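Local coordinates for sugar ABC transporter substrate-binding protein (Treponema pallidum subsp. pallidum, PDB 5U2P) that probably captures a ligand, perhaps a sugar, in the periplasm and hands it to an ABC transporter, although its true ligand is not established, at residues A[196-201]-A[371-376]; A[138-143]-A[299-304]; A[190-195]-A[265-270]. All blocks are in the same frame, centred on the assembly; numbering follows the deposited sequence. Where two conformers were deposited one is given.

Contact 1. Residues A[196-201]-A[371-376]; sequences AITKVL and KVIQAI
Thr-198, on the helix, puts both branches of its side chain against strand 372-374 and the chain that follows it, and each branch does a different job. The polar work falls to OG1, which accepts the backbone N-H of Ile-376 at 3.0 Å (N to OG1), with an N-H...O angle of 150°. The same hydroxyl is also hydrogen-bonded to the carbonyl O of Ala-194, one turn back in its own helix. With chi1 at -65°, OG1 sits beside the backbone N and CG2 is swung anti to it, and this splits the two branches between Ile-376 and Ile-373. The hydroxyl thus ties the helix to the chain just past the strand, and two bonds grip it in a buried place.

Van der Waals contacts flank this bond. Thr-198 CG2 lies 3.5 Å from Ile-373 CD1, the two side chains running antiparallel alongside one another, and it also meets the carbonyl O of Gln-374. Ile-376 lays CG2 against the threonine hydroxyl, while its CD1 reaches Ile-197 CG2 at 3.9 Å; these two isoleucines cross at about a right angle.

Helix 191-214 thereby covers one side of the short strand 372-374, which pairs in parallel with strand 300-303, whose Thr-301 touches Thr-198, Lys-199 and Ala-375.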
loop_
_atom_site.group_PDB
_atom_site.type_symbol
_atom_site.label_atom_id
_atom_site.label_comp_id
_atom_site.label_asym_id
_atom_site.label_seq_id
_atom_site.Cartn_x
_atom_site.Cartn_y
_atom_site.Cartn_z
ATOM N N ALA A 196 -7.231 -9.431 4.695
ATOM C CA ALA A 196 -8.580 -9.941 4.839
ATOM C C ALA A 196 -9.438 -9.083 5.759
ATOM O O ALA A 196 -10.598 -8.818 5.441
ATOM C CB ALA A 196 -8.524 -11.368 5.336
ATOM N N ILE A 197 -8.879 -8.642 6.887
ATOM C CA ILE A 197 -9.607 -7.773 7.809
ATOM C C ILE A 197 -9.987 -6.482 7.083
ATOM O O ILE A 197 -11.100 -5.959 7.241
ATOM C CB ILE A 197 -8.770 -7.443 9.072
ATOM C CG1 ILE A 197 -8.618 -8.689 9.954
ATOM C CG2 ILE A 197 -9.408 -6.292 9.882
ATOM C CD1 ILE A 197 -7.626 -8.538 11.091
ATOM N N THR A 198 -9.053 -5.974 6.293
ATOM C CA THR A 198 -9.250 -4.686 5.644
ATOM C C THR A 198 -10.400 -4.805 4.644
ATOM O O THR A 198 -11.269 -3.913 4.553
ATOM C CB THR A 198 -7.939 -4.199 4.955
ATOM O OG1 THR A 198 -6.947 -3.948 5.961
ATOM C CG2 THR A 198 -8.178 -2.900 4.171
ATOM N N LYS A 199 -10.430 -5.909 3.908
ATOM C CA LYS A 199 -11.456 -6.100 2.892
ATOM C C LYS A 199 -12.859 -6.264 3.487
ATOM O O LYS A 199 -13.814 -5.728 2.949
ATOM C CB LYS A 199 -11.124 -7.299 2.012
ATOM C CG LYS A 199 -9.996 -7.031 1.060
ATOM C CD LYS A 199 -9.817 -8.195 0.100
ATOM C CE LYS A 199 -8.693 -7.934 -0.845
ATOM N NZ LYS A 199 -8.875 -8.689 -2.124
ATOM N N VAL A 200 -12.989 -7.003 4.578
ATOM C CA VAL A 200 -14.325 -7.215 5.130
ATOM C C VAL A 200 -14.851 -5.894 5.701
ATOM O O VAL A 200 -16.037 -5.598 5.588
ATOM C CB VAL A 200 -14.343 -8.335 6.198
ATOM C CG1 VAL A 200 -13.485 -7.975 7.403
ATOM C CG2 VAL A 200 -15.779 -8.649 6.611
ATOM N N LEU A 201 -13.964 -5.078 6.263
ATOM C CA LEU A 201 -14.381 -3.813 6.886
ATOM C C LEU A 201 -14.576 -2.659 5.900
ATOM O O LEU A 201 -15.331 -1.728 6.176
ATOM C CB LEU A 201 -13.370 -3.378 7.949
ATOM C CG LEU A 201 -13.278 -4.259 9.200
ATOM C CD1 LEU A 201 -12.160 -3.762 10.100
ATOM C CD2 LEU A 201 -14.602 -4.323 9.963
ATOM N N LYS A 371 -9.692 0.590 -7.463
ATOM C CA LYS A 371 -10.213 -0.414 -6.543
ATOM C C LYS A 371 -9.108 -0.924 -5.625
ATOM O O LYS A 371 -8.764 -2.105 -5.655
ATOM C CB LYS A 371 -10.839 -1.578 -7.320
ATOM C CG LYS A 371 -12.134 -1.228 -8.059
ATOM C CD LYS A 371 -12.561 -2.396 -8.954
ATOM C CE LYS A 371 -13.965 -2.221 -9.498
ATOM N NZ LYS A 371 -14.084 -0.980 -10.287
ATOM N N VAL A 372 -8.572 -0.025 -4.807
ATOM C CA VAL A 372 -7.489 -0.341 -3.868
ATOM C C VAL A 372 -7.685 0.493 -2.601
ATOM O O VAL A 372 -7.932 1.696 -2.698
ATOM C CB VAL A 372 -6.077 -0.023 -4.453
ATOM C CG1 VAL A 372 -4.980 -0.505 -3.505
ATOM C CG2 VAL A 372 -5.905 -0.595 -5.867
ATOM N N ILE A 373 -7.566 -0.131 -1.433
ATOM C CA ILE A 373 -7.608 0.559 -0.159
ATOM C C ILE A 373 -6.418 0.173 0.677
ATOM O O ILE A 373 -5.787 -0.855 0.429
ATOM C CB ILE A 373 -8.914 0.272 0.604
ATOM C CG1 ILE A 373 -9.089 -1.233 0.872
ATOM C CG2 ILE A 373 -10.057 0.811 -0.209
ATOM C CD1 ILE A 373 -10.353 -1.549 1.745
ATOM N N GLN A 374 -6.065 1.019 1.633
ATOM C CA GLN A 374 -4.878 0.757 2.435
ATOM C C GLN A 374 -5.105 -0.318 3.503
ATOM O O GLN A 374 -5.995 -0.200 4.373
ATOM C CB GLN A 374 -4.380 2.037 3.100
ATOM C CG GLN A 374 -3.130 1.779 3.941
ATOM C CD GLN A 374 -2.215 2.965 4.064
ATOM O OE1 GLN A 374 -1.712 3.487 3.062
ATOM N NE2 GLN A 374 -1.973 3.390 5.301
ATOM N N ALA A 375 -4.276 -1.358 3.442
ATOM C CA ALA A 375 -4.272 -2.411 4.441
ATOM C C ALA A 375 -3.879 -1.881 5.809
ATOM O O ALA A 375 -2.997 -1.031 5.932
ATOM C CB ALA A 375 -3.316 -3.546 4.031
ATOM N N ILE A 376 -4.518 -2.407 6.855
ATOM C CA ILE A 376 -4.306 -1.874 8.192
ATOM C C ILE A 376 -2.869 -2.013 8.715
ATOM O O ILE A 376 -2.476 -1.235 9.591
ATOM C CB ILE A 376 -5.270 -2.521 9.210
ATOM C CG1 ILE A 376 -5.096 -4.045 9.229
ATOM C CG2 ILE A 376 -6.702 -2.122 8.900
ATOM C CD1 ILE A 376 -5.841 -4.767 10.389
#

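Contact 2. Residues A[138-143]-A[299-304]; sequences SINALF and VLTGSL. With EDO (1,2-ethanediol), chain E.
A short antiparallel pairing of strands 138-145 and 300-303 forms part of a mixed sheet, and a 1,2-ethanediol molecule lies beside it. Ser-138 and Ser-303 are a hydrogen-bonded pair: Ser-303 N gives to Ser-138 O at 2.9 Å, while the return bond from Ser-138 N is long and weak. Ile-139 faces Gly-302 as a non-hydrogen-bonded pair, their CA atoms 4.3 Å apart. Next, Asn-140 N donates to Thr-301 O, in the carbonyl plane. Beyond it the strands diverge, and a water bridges Asn-140 O and Thr-301 N.

The Asn-140 amide links the strand pair to the diol. Its ND2 points almost straight at Thr-301 OG1 (3.1 Å, 171°), with the hydroxyl in the amide plane; that hydroxyl is also hydrogen-bonded to Asp-195. The same ND2 donates to O2 of the diol at 2.7 Å, and OD1 accepts from diol O1, so the amide's rotation is fixed. Ser-138 OG lies 2.8 Å from O1 and is hydrogen-bonded to Ser-269 OG. On the Ile-139 face, CG2 meets Leu-300 CD1 at 3.9 Å.

The diol, probably from the crystallisation liquor, is also hydrogen-bonded to Asp-377. Such a polar niche at strand ends is consistent with the ligand clefts of periplasmic binding proteins.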
loop_
_atom_site.group_PDB
_atom_site.type_symbol
_atom_site.label_atom_id
_atom_site.label_comp_id
_atom_site.label_asym_id
_atom_site.label_seq_id
_atom_site.Cartn_x
_atom_site.Cartn_y
_atom_site.Cartn_z
ATOM N N SER A 138 2.903 -0.317 -2.485
ATOM C CA SER A 138 2.842 -1.767 -2.462
ATOM C C SER A 138 1.411 -2.222 -2.737
ATOM O O SER A 138 0.462 -1.633 -2.209
ATOM C CB SER A 138 3.315 -2.273 -1.096
ATOM O OG SER A 138 3.169 -3.666 -1.012
ATOM N N ILE A 139 1.248 -3.224 -3.597
ATOM C CA ILE A 139 -0.037 -3.881 -3.824
ATOM C C ILE A 139 0.062 -5.319 -3.315
ATOM O O ILE A 139 1.002 -6.020 -3.657
ATOM C CB ILE A 139 -0.416 -3.878 -5.317
ATOM C CG1 ILE A 139 -0.544 -2.434 -5.821
ATOM C CG2 ILE A 139 -1.681 -4.667 -5.569
ATOM C CD1 ILE A 139 -1.726 -1.682 -5.327
ATOM N N ASN A 140 -0.874 -5.737 -2.470
ATOM C CA ASN A 140 -0.930 -7.125 -1.994
ATOM C C ASN A 140 -1.709 -8.006 -2.940
ATOM O O ASN A 140 -2.838 -7.684 -3.321
ATOM C CB ASN A 140 -1.578 -7.196 -0.601
ATOM C CG ASN A 140 -0.759 -6.474 0.464
ATOM O OD1 ASN A 140 0.466 -6.492 0.454
ATOM N ND2 ASN A 140 -1.450 -5.803 1.375
ATOM N N ALA A 141 -1.119 -9.132 -3.311
ATOM C CA ALA A 141 -1.815 -10.091 -4.140
ATOM C C ALA A 141 -1.287 -11.511 -3.907
ATOM O O ALA A 141 -0.249 -11.710 -3.269
ATOM C CB ALA A 141 -1.670 -9.685 -5.618
ATOM N N LEU A 142 -2.008 -12.478 -4.455
ATOM C CA LEU A 142 -1.586 -13.873 -4.506
ATOM C C LEU A 142 -0.789 -14.084 -5.771
ATOM O O LEU A 142 -1.332 -14.043 -6.876
ATOM C CB LEU A 142 -2.803 -14.791 -4.472
ATOM C CG LEU A 142 -2.506 -16.291 -4.398
ATOM C CD1 LEU A 142 -1.820 -16.664 -3.087
ATOM C CD2 LEU A 142 -3.812 -17.071 -4.571
ATOM N N PHE A 143 0.505 -14.284 -5.603
ATOM C CA PHE A 143 1.400 -14.556 -6.711
ATOM C C PHE A 143 1.646 -16.052 -6.796
ATOM O O PHE A 143 1.829 -16.721 -5.775
ATOM C CB PHE A 143 2.687 -13.785 -6.526
ATOM C CG PHE A 143 2.486 -12.305 -6.528
ATOM C CD1 PHE A 143 2.355 -11.622 -7.721
ATOM C CD2 PHE A 143 2.369 -11.599 -5.349
ATOM C CE1 PHE A 143 2.151 -10.261 -7.743
ATOM C CE2 PHE A 143 2.175 -10.242 -5.356
ATOM C CZ PHE A 143 2.054 -9.567 -6.562
ATOM N N VAL A 299 -12.021 -5.382 -4.096
ATOM C CA VAL A 299 -10.955 -4.395 -3.934
ATOM C C VAL A 299 -9.635 -5.082 -3.592
ATOM O O VAL A 299 -9.627 -6.155 -3.006
ATOM C CB VAL A 299 -11.315 -3.362 -2.838
ATOM C CG1 VAL A 299 -11.074 -3.929 -1.428
ATOM C CG2 VAL A 299 -10.569 -2.086 -3.039
ATOM N N LEU A 300 -8.527 -4.470 -3.985
ATOM C CA LEU A 300 -7.205 -4.907 -3.546
ATOM C C LEU A 300 -6.845 -4.114 -2.300
ATOM O O LEU A 300 -7.368 -3.017 -2.094
ATOM C CB LEU A 300 -6.150 -4.682 -4.633
ATOM C CG LEU A 300 -6.320 -5.473 -5.931
ATOM C CD1 LEU A 300 -5.341 -5.012 -6.963
ATOM C CD2 LEU A 300 -6.147 -6.953 -5.672
ATOM N N THR A 301 -5.946 -4.648 -1.478
ATOM C CA THR A 301 -5.308 -3.843 -0.440
ATOM C C THR A 301 -3.819 -3.660 -0.718
ATOM O O THR A 301 -3.219 -4.383 -1.525
ATOM C CB THR A 301 -5.475 -4.450 0.983
ATOM O OG1 THR A 301 -4.548 -5.529 1.172
ATOM C CG2 THR A 301 -6.915 -4.920 1.215
ATOM N N GLY A 302 -3.233 -2.663 -0.060
ATOM C CA GLY A 302 -1.809 -2.398 -0.174
ATOM C C GLY A 302 -1.389 -1.257 0.715
ATOM O O GLY A 302 -2.101 -0.884 1.653
ATOM N N SER A 303 -0.219 -0.710 0.425
ATOM C CA SER A 303 0.226 0.509 1.046
ATOM C C SER A 303 0.027 1.686 0.112
ATOM O O SER A 303 0.554 1.688 -1.005
ATOM C CB SER A 303 1.689 0.463 1.425
ATOM O OG SER A 303 2.044 1.743 1.929
ATOM N N LEU A 304 -0.727 2.665 0.591
ATOM C CA LEU A 304 -0.938 3.934 -0.113
ATOM C C LEU A 304 -0.146 5.052 0.563
ATOM O O LEU A 304 -0.444 6.242 0.388
ATOM C CB LEU A 304 -2.438 4.258 -0.181
ATOM C CG LEU A 304 -3.346 3.143 -0.730
ATOM C CD1 LEU A 304 -4.822 3.563 -0.771
ATOM C CD2 LEU A 304 -2.884 2.695 -2.120
HETATM C C1 EDO E . 1.758 -3.279 2.395
HETATM O O1 EDO E . 1.603 -4.156 1.281
HETATM C C2 EDO E . 0.666 -3.451 3.438
HETATM O O2 EDO E . -0.026 -4.698 3.389
HETATM O O HOH W 1 -5.354 -7.458 -2.067
#

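Contact 3. Residues A[190-195]-A[265-270]; sequences HTLLAD and MYFGSH
Where the N-terminal turn of helix 191-214 packs on the sheet, the ring of Phe-267, on strand 263-267, reaches across to Thr-191, Leu-192 and Asp-195. CG stands anti to the backbone N (chi1 -177°), which carries the ring away from its strand and onto the first helical turn. CE2 and CZ do most of the touching. The carbonyl O of Thr-191 lies at the ring edge, 3.8 Å from CE2, and Thr-191 CG2 comes to 4.0 Å of the same atom. Leu-192 offers its CA to CE2 and its CD1 to CD2, the second at 4.0 Å.

Asp-195, one turn further on, comes closest: its CG is 3.5 Å from CZ, the carboxylate plane standing 63° from the ring plane and OD1 lying in plane at the ring edge. The bond of OD1 to Thr-301 holds the carboxylate in this place.

This is helix-on-sheet packing in an alpha/beta lobe. His-190 occupies the N-cap position of the helix, and its NE2 donates to Ser-183 O. Across the contact the chain turns a corner at Gly-268, whose CA lies 4.3 Å from Thr-191 CG2. Ser-269 then takes the N-cap position of helix 270-279, its OG hydrogen-bonded to Leu-271 N. Leu-290 touches both Leu-192 and Phe-267.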
loop_
_atom_site.group_PDB
_atom_site.type_symbol
_atom_site.label_atom_id
_atom_site.label_comp_id
_atom_site.label_asym_id
_atom_site.label_seq_id
_atom_site.Cartn_x
_atom_site.Cartn_y
_atom_site.Cartn_z
ATOM N N HIS A 190 -0.037 -9.755 10.560
ATOM C CA HIS A 190 0.654 -10.089 9.324
ATOM C C HIS A 190 -0.181 -9.694 8.099
ATOM O O HIS A 190 -1.402 -9.662 8.148
ATOM C CB HIS A 190 0.977 -11.583 9.274
ATOM C CG HIS A 190 1.778 -11.944 8.072
ATOM N ND1 HIS A 190 1.204 -12.416 6.911
ATOM C CD2 HIS A 190 3.099 -11.811 7.816
ATOM C CE1 HIS A 190 2.146 -12.585 5.998
ATOM N NE2 HIS A 190 3.306 -12.220 6.522
ATOM N N THR A 191 0.506 -9.400 6.998
ATOM C CA THR A 191 -0.105 -9.045 5.727
ATOM C C THR A 191 -1.347 -9.837 5.315
ATOM O O THR A 191 -2.299 -9.277 4.798
ATOM C CB THR A 191 0.951 -9.230 4.595
ATOM O OG1 THR A 191 2.225 -8.707 5.024
ATOM C CG2 THR A 191 0.505 -8.565 3.326
ATOM N N LEU A 192 -1.294 -11.158 5.466
ATOM C CA LEU A 192 -2.406 -12.015 5.085
ATOM C C LEU A 192 -3.674 -11.667 5.851
ATOM O O LEU A 192 -4.739 -11.422 5.259
ATOM C CB LEU A 192 -2.049 -13.494 5.321
ATOM C CG LEU A 192 -3.164 -14.513 5.094
ATOM C CD1 LEU A 192 -3.615 -14.412 3.683
ATOM C CD2 LEU A 192 -2.663 -15.915 5.389
ATOM N N LEU A 193 -3.570 -11.632 7.171
ATOM C CA LEU A 193 -4.741 -11.307 7.973
ATOM C C LEU A 193 -5.109 -9.828 7.805
ATOM O O LEU A 193 -6.295 -9.472 7.783
ATOM C CB LEU A 193 -4.500 -11.643 9.446
ATOM C CG LEU A 193 -5.726 -11.597 10.351
ATOM C CD1 LEU A 193 -6.834 -12.514 9.817
ATOM C CD2 LEU A 193 -5.331 -11.992 11.772
ATOM N N ALA A 194 -4.104 -8.967 7.676
ATOM C CA ALA A 194 -4.348 -7.538 7.440
ATOM C C ALA A 194 -5.186 -7.318 6.183
ATOM O O ALA A 194 -6.137 -6.532 6.179
ATOM C CB ALA A 194 -3.038 -6.786 7.338
ATOM N N ASP A 195 -4.804 -7.994 5.102
ATOM C CA ASP A 195 -5.539 -7.907 3.852
ATOM C C ASP A 195 -7.007 -8.286 4.062
ATOM O O ASP A 195 -7.928 -7.538 3.702
ATOM C CB ASP A 195 -4.879 -8.810 2.804
ATOM C CG ASP A 195 -5.616 -8.824 1.488
ATOM O OD1 ASP A 195 -5.398 -7.886 0.682
ATOM O OD2 ASP A 195 -6.401 -9.775 1.253
ATOM N N MET A 265 2.626 -20.810 -4.286
ATOM C CA MET A 265 1.925 -19.549 -4.090
ATOM C C MET A 265 2.602 -18.720 -3.001
ATOM O O MET A 265 3.051 -19.257 -1.998
ATOM C CB MET A 265 0.469 -19.796 -3.695
ATOM C CG MET A 265 -0.374 -20.438 -4.761
ATOM S SD MET A 265 -2.065 -20.694 -4.215
ATOM C CE MET A 265 -1.828 -21.976 -2.991
ATOM N N TYR A 266 2.645 -17.410 -3.216
ATOM C CA TYR A 266 3.135 -16.463 -2.228
ATOM C C TYR A 266 2.107 -15.353 -2.102
ATOM O O TYR A 266 1.677 -14.818 -3.108
ATOM C CB TYR A 266 4.506 -15.893 -2.637
ATOM C CG TYR A 266 4.888 -14.704 -1.783
ATOM C CD1 TYR A 266 5.363 -14.879 -0.488
ATOM C CD2 TYR A 266 4.699 -13.413 -2.240
ATOM C CE1 TYR A 266 5.706 -13.775 0.300
ATOM C CE2 TYR A 266 5.013 -12.327 -1.462
ATOM C CZ TYR A 266 5.511 -12.514 -0.195
ATOM O OH TYR A 266 5.806 -11.400 0.544
ATOM N N PHE A 267 1.663 -15.033 -0.883
ATOM C CA PHE A 267 0.810 -13.877 -0.684
ATOM C C PHE A 267 1.588 -12.752 -0.019
ATOM O O PHE A 267 2.194 -12.932 1.037
ATOM C CB PHE A 267 -0.428 -14.166 0.171
ATOM C CG PHE A 267 -1.311 -12.966 0.289
ATOM C CD1 PHE A 267 -2.140 -12.616 -0.759
ATOM C CD2 PHE A 267 -1.237 -12.117 1.392
ATOM C CE1 PHE A 267 -2.910 -11.469 -0.701
ATOM C CE2 PHE A 267 -2.006 -10.989 1.452
ATOM C CZ PHE A 267 -2.846 -10.663 0.410
ATOM N N GLY A 268 1.556 -11.587 -0.646
ATOM C CA GLY A 268 2.237 -10.436 -0.120
ATOM C C GLY A 268 2.408 -9.338 -1.133
ATOM O O GLY A 268 1.669 -9.238 -2.122
ATOM N N SER A 269 3.407 -8.509 -0.868
ATOM C CA SER A 269 3.667 -7.318 -1.650
ATOM C C SER A 269 4.131 -7.616 -3.064
ATOM O O SER A 269 4.990 -8.479 -3.265
ATOM C CB SER A 269 4.734 -6.476 -0.971
ATOM O OG SER A 269 5.069 -5.394 -1.804
ATOM N N HIS A 270 3.626 -6.859 -4.037
ATOM C CA HIS A 270 4.109 -7.013 -5.416
ATOM C C HIS A 270 5.610 -6.689 -5.531
ATOM O O HIS A 270 6.248 -7.065 -6.523
ATOM C CB HIS A 270 3.287 -6.129 -6.370
ATOM C CG HIS A 270 3.809 -4.733 -6.496
ATOM N ND1 HIS A 270 3.511 -3.734 -5.584
ATOM C CD2 HIS A 270 4.635 -4.169 -7.411
ATOM C CE1 HIS A 270 4.121 -2.618 -5.945
ATOM N NE2 HIS A 270 4.809 -2.854 -7.055
#

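How the contacts relate
All three contacts belong to one lobe and reach the same mixed sheet, with centres about 9 Å (1 to 2), 8 Å (2 to 3) and 12 Å (1 to 3) apart. Contacts 1 and 3 use successive turns of helix 191-214, while contact 2 joins strands 138-145 and 300-303 within the sheet. Strand 372-374 extends it beside 300-303, and strand 263-267 runs beside 138-145. Along the chain contact 3 is nested inside the loop closed by contact 2, and contact 1 crosses both. Residues far apart in sequence are thus drawn together around one helix, near the bound diol.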